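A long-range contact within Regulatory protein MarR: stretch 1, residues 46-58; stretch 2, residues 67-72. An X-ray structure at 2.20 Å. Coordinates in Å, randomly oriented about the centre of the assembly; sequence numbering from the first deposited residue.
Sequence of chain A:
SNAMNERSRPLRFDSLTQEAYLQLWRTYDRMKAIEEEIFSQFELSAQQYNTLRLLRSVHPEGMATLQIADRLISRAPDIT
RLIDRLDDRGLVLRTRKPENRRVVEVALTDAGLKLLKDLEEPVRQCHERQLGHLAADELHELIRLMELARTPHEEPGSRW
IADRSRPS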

# COMPACT_ATOMS: atom_id res chain seq x y z
N ALA A 46 13.31 -23.50 -0.45
CA ALA A 46 13.33 -22.64 -1.60
C ALA A 46 14.53 -22.99 -2.50
O ALA A 46 14.39 -22.92 -3.71
CB ALA A 46 13.39 -21.17 -1.17
N GLN A 47 15.67 -23.42 -1.90
CA GLN A 47 16.86 -23.77 -2.68
C GLN A 47 16.59 -25.04 -3.49
O GLN A 47 17.08 -25.15 -4.61
CB GLN A 47 18.12 -23.92 -1.80
CG GLN A 47 19.40 -23.76 -2.60
CD GLN A 47 20.66 -23.72 -1.74
OE1 GLN A 47 20.82 -24.48 -0.77
NE2 GLN A 47 21.60 -22.84 -2.10
N GLN A 48 15.77 -25.95 -2.94
CA GLN A 48 15.35 -27.17 -3.68
C GLN A 48 14.40 -26.79 -4.81
O GLN A 48 14.56 -27.27 -5.91
CB GLN A 48 14.72 -28.20 -2.78
CG GLN A 48 15.75 -28.95 -1.95
CD GLN A 48 15.08 -29.88 -0.97
OE1 GLN A 48 14.16 -29.50 -0.27
NE2 GLN A 48 15.56 -31.07 -0.82
N TYR A 49 13.47 -25.85 -4.58
CA TYR A 49 12.57 -25.37 -5.63
C TYR A 49 13.40 -24.72 -6.75
O TYR A 49 13.14 -24.96 -7.94
CB TYR A 49 11.57 -24.37 -5.01
CG TYR A 49 10.66 -23.69 -6.03
CD1 TYR A 49 9.54 -24.33 -6.53
CD2 TYR A 49 10.92 -22.40 -6.47
CE1 TYR A 49 8.75 -23.75 -7.52
CE2 TYR A 49 10.09 -21.78 -7.40
CZ TYR A 49 8.98 -22.45 -7.90
OH TYR A 49 8.14 -21.91 -8.84
N ASN A 50 14.41 -23.89 -6.35
CA ASN A 50 15.31 -23.17 -7.26
C ASN A 50 16.14 -24.17 -8.10
O ASN A 50 16.24 -24.01 -9.29
CB ASN A 50 16.20 -22.23 -6.51
CG ASN A 50 15.49 -21.01 -6.00
OD1 ASN A 50 14.37 -20.69 -6.38
ND2 ASN A 50 16.20 -20.22 -5.26
N THR A 51 16.56 -25.27 -7.51
CA THR A 51 17.24 -26.36 -8.26
C THR A 51 16.27 -27.01 -9.24
O THR A 51 16.56 -27.15 -10.43
CB THR A 51 17.79 -27.37 -7.26
OG1 THR A 51 18.68 -26.71 -6.36
CG2 THR A 51 18.50 -28.50 -7.93
N LEU A 52 15.08 -27.38 -8.78
CA LEU A 52 14.14 -27.99 -9.70
C LEU A 52 13.80 -27.05 -10.86
O LEU A 52 13.78 -27.52 -11.97
CB LEU A 52 12.86 -28.42 -8.97
CG LEU A 52 13.00 -29.54 -7.89
CD1 LEU A 52 11.72 -29.70 -7.07
CD2 LEU A 52 13.31 -30.92 -8.52
N ARG A 53 13.59 -25.75 -10.62
CA ARG A 53 13.27 -24.78 -11.69
C ARG A 53 14.42 -24.64 -12.68
O ARG A 53 14.20 -24.46 -13.87
CB ARG A 53 12.98 -23.39 -11.10
CG ARG A 53 11.59 -23.19 -10.53
CD ARG A 53 10.64 -22.63 -11.57
NE ARG A 53 11.11 -21.39 -12.20
CZ ARG A 53 11.01 -20.16 -11.69
NH1 ARG A 53 10.45 -19.97 -10.50
NH2 ARG A 53 11.47 -19.11 -12.36
N LEU A 54 15.63 -24.63 -12.15
CA LEU A 54 16.84 -24.55 -12.98
C LEU A 54 16.93 -25.82 -13.85
O LEU A 54 17.20 -25.73 -15.04
CB LEU A 54 18.06 -24.42 -12.04
CG LEU A 54 19.46 -24.35 -12.63
CD1 LEU A 54 19.64 -23.10 -13.51
CD2 LEU A 54 20.48 -24.29 -11.53
N LEU A 55 16.61 -27.00 -13.28
CA LEU A 55 16.68 -28.20 -14.10
C LEU A 55 15.57 -28.26 -15.14
O LEU A 55 15.77 -28.88 -16.19
CB LEU A 55 16.73 -29.49 -13.25
CG LEU A 55 17.94 -29.58 -12.34
CD1 LEU A 55 17.91 -30.84 -11.52
CD2 LEU A 55 19.22 -29.49 -13.11
N ARG A 56 14.44 -27.63 -14.90
CA ARG A 56 13.35 -27.54 -15.89
C ARG A 56 13.79 -26.75 -17.11
O ARG A 56 13.43 -27.14 -18.22
CB ARG A 56 12.07 -26.92 -15.30
CG ARG A 56 10.91 -26.85 -16.35
CD ARG A 56 9.50 -26.70 -15.79
NE ARG A 56 9.31 -25.56 -14.87
CZ ARG A 56 8.16 -25.30 -14.21
NH1 ARG A 56 8.09 -24.27 -13.37
NH2 ARG A 56 7.08 -26.07 -14.38
N SER A 57 14.61 -25.68 -16.93
CA SER A 57 15.06 -24.83 -18.03
C SER A 57 15.94 -25.55 -19.04
O SER A 57 16.07 -25.06 -20.15
CB SER A 57 15.79 -23.59 -17.52
OG SER A 57 17.06 -23.90 -16.95
N VAL A 58 16.54 -26.69 -18.67
CA VAL A 58 17.38 -27.49 -19.58
C VAL A 58 16.74 -28.89 -19.86
O VAL A 58 17.22 -29.58 -20.75
CB VAL A 58 18.83 -27.61 -19.03
CG1 VAL A 58 19.45 -26.22 -18.88
CG2 VAL A 58 18.89 -28.36 -17.69
N GLN A 67 27.89 -26.90 -11.95
CA GLN A 67 27.23 -25.83 -12.71
C GLN A 67 25.91 -25.42 -12.02
O GLN A 67 25.55 -24.25 -12.06
CB GLN A 67 27.00 -26.21 -14.17
CG GLN A 67 26.32 -25.09 -15.00
CD GLN A 67 26.31 -25.31 -16.52
OE1 GLN A 67 25.52 -26.10 -17.06
NE2 GLN A 67 27.15 -24.58 -17.25
N ILE A 68 25.20 -26.38 -11.38
CA ILE A 68 23.99 -26.07 -10.60
C ILE A 68 24.40 -25.10 -9.49
O ILE A 68 23.79 -24.05 -9.35
CB ILE A 68 23.34 -27.34 -10.00
CG1 ILE A 68 22.70 -28.26 -11.10
CG2 ILE A 68 22.32 -26.97 -8.89
CD1 ILE A 68 22.22 -29.55 -10.61
N ALA A 69 25.43 -25.46 -8.71
CA ALA A 69 25.90 -24.64 -7.61
C ALA A 69 26.33 -23.25 -8.12
O ALA A 69 25.88 -22.25 -7.60
CB ALA A 69 27.06 -25.33 -6.92
N ASP A 70 27.08 -23.20 -9.24
CA ASP A 70 27.51 -21.94 -9.83
C ASP A 70 26.30 -21.06 -10.25
O ASP A 70 26.30 -19.86 -9.96
CB ASP A 70 28.46 -22.22 -11.01
CG ASP A 70 28.86 -20.98 -11.77
OD1 ASP A 70 28.28 -20.74 -12.86
OD2 ASP A 70 29.72 -20.22 -11.26
N ARG A 71 25.24 -21.64 -10.88
CA ARG A 71 24.07 -20.88 -11.34
C ARG A 71 23.15 -20.42 -10.18
O ARG A 71 22.49 -19.37 -10.29
CB ARG A 71 23.25 -21.69 -12.35
CG ARG A 71 23.89 -21.77 -13.73
CD ARG A 71 23.52 -20.59 -14.60
NE ARG A 71 22.11 -20.56 -15.00
CZ ARG A 71 21.57 -21.27 -16.00
NH1 ARG A 71 20.28 -21.15 -16.28
NH2 ARG A 71 22.32 -22.12 -16.70
N LEU A 72 23.11 -21.20 -9.09
CA LEU A 72 22.34 -20.86 -7.90
C LEU A 72 23.04 -19.75 -7.17
O LEU A 72 22.51 -18.65 -7.18
CB LEU A 72 22.19 -22.07 -6.96
CG LEU A 72 20.85 -22.77 -6.90
CD1 LEU A 72 20.31 -23.05 -8.26
CD2 LEU A 72 21.00 -24.03 -6.09

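Stretch 1 is helical, and stretch 2 carries helical residues 67-71 of a helix that begins earlier in the chain. The two axes cross steeply, with 112° between their N-to-C directions, and come no closer than 10.8 Å, so side chains must fill the space between the backbones. The register is set at two points: the CA atoms of Thr 51 and Ile 68 lie 7.1 Å apart, and those of Asn 50 and Leu 72 lie 7.4 Å apart. In stretch 1 the i to i-4 ladder runs from Asn 50 N to Ala 46 O (2.8 Å) as far as Arg 56 N to Leu 52 O (3.0 Å), while Ser 57 N makes two weak bonds, to Arg 53 O at 3.3 Å and Leu 54 O at 3.2 Å. In stretch 2 Arg 71 N binds Gln 67 O and Leu 72 N binds Ile 68 O, both at 2.9 Å. No hydrogen bond crosses between the stretches; the 389 Å² they bury together is won by packing.

Leu 54 is the centre of that packing. Its CA-to-CB bond points toward stretch 2, and the t, p rotamer spreads its methyl groups over three residues. Leu 54 CD2 lies 3.5 Å from Leu 72 CD1, a tight apolar contact, and 4.2 Å from Ile 68 CG2. Leu 54 CD1 sits over one face of the Arg 71 guanidinium, 3.4 Å from Arg 71 NH1; the flat face of such a group is less polar than its N-H-bearing rim and can accept a methyl group without needing a hydrogen bond from it.

Ile 68 is buried, its CA-to-CB bond points toward stretch 1, and it packs against Leu 54 and against Thr 51 and Leu 55, which lie one turn apart. Its CD1 meets Leu 55 CD2 at 3.9 Å; the CA-to-CB bond of Leu 55 runs sideways, but the end of the side chain comes nearer. Ile 68 CG2 also approaches Thr 51 CG2 at 4.2 Å, so the threonine offers a methyl group to this apolar cluster. The hydroxyl of Thr 51 is already engaged, donating from OG1 to Gln 47 O one turn back at 2.8 Å. It can therefore lie against a hydrocarbon neighbour, with Thr 51 OG1 3.6 Å from Leu 72 CD2, without being left unpaired.

Leu 72 extends the contact toward the start of stretch 1. Its CD2 also touches Gln 47 CG at 3.8 Å, where a methylene carbon makes the closest approach, and its CD1 lies 4.3 Å from Asn 50 O. At the other end, the CA-to-CB bond of Ser 57 points toward stretch 2, yet Ser 57 OG and Arg 71 NH1 remain 4.3 Å apart, too far for a hydrogen bond. The serine hydroxyl instead donates from Ser 57 OG to Leu 54 O at 2.6 Å, folding back onto its own helix.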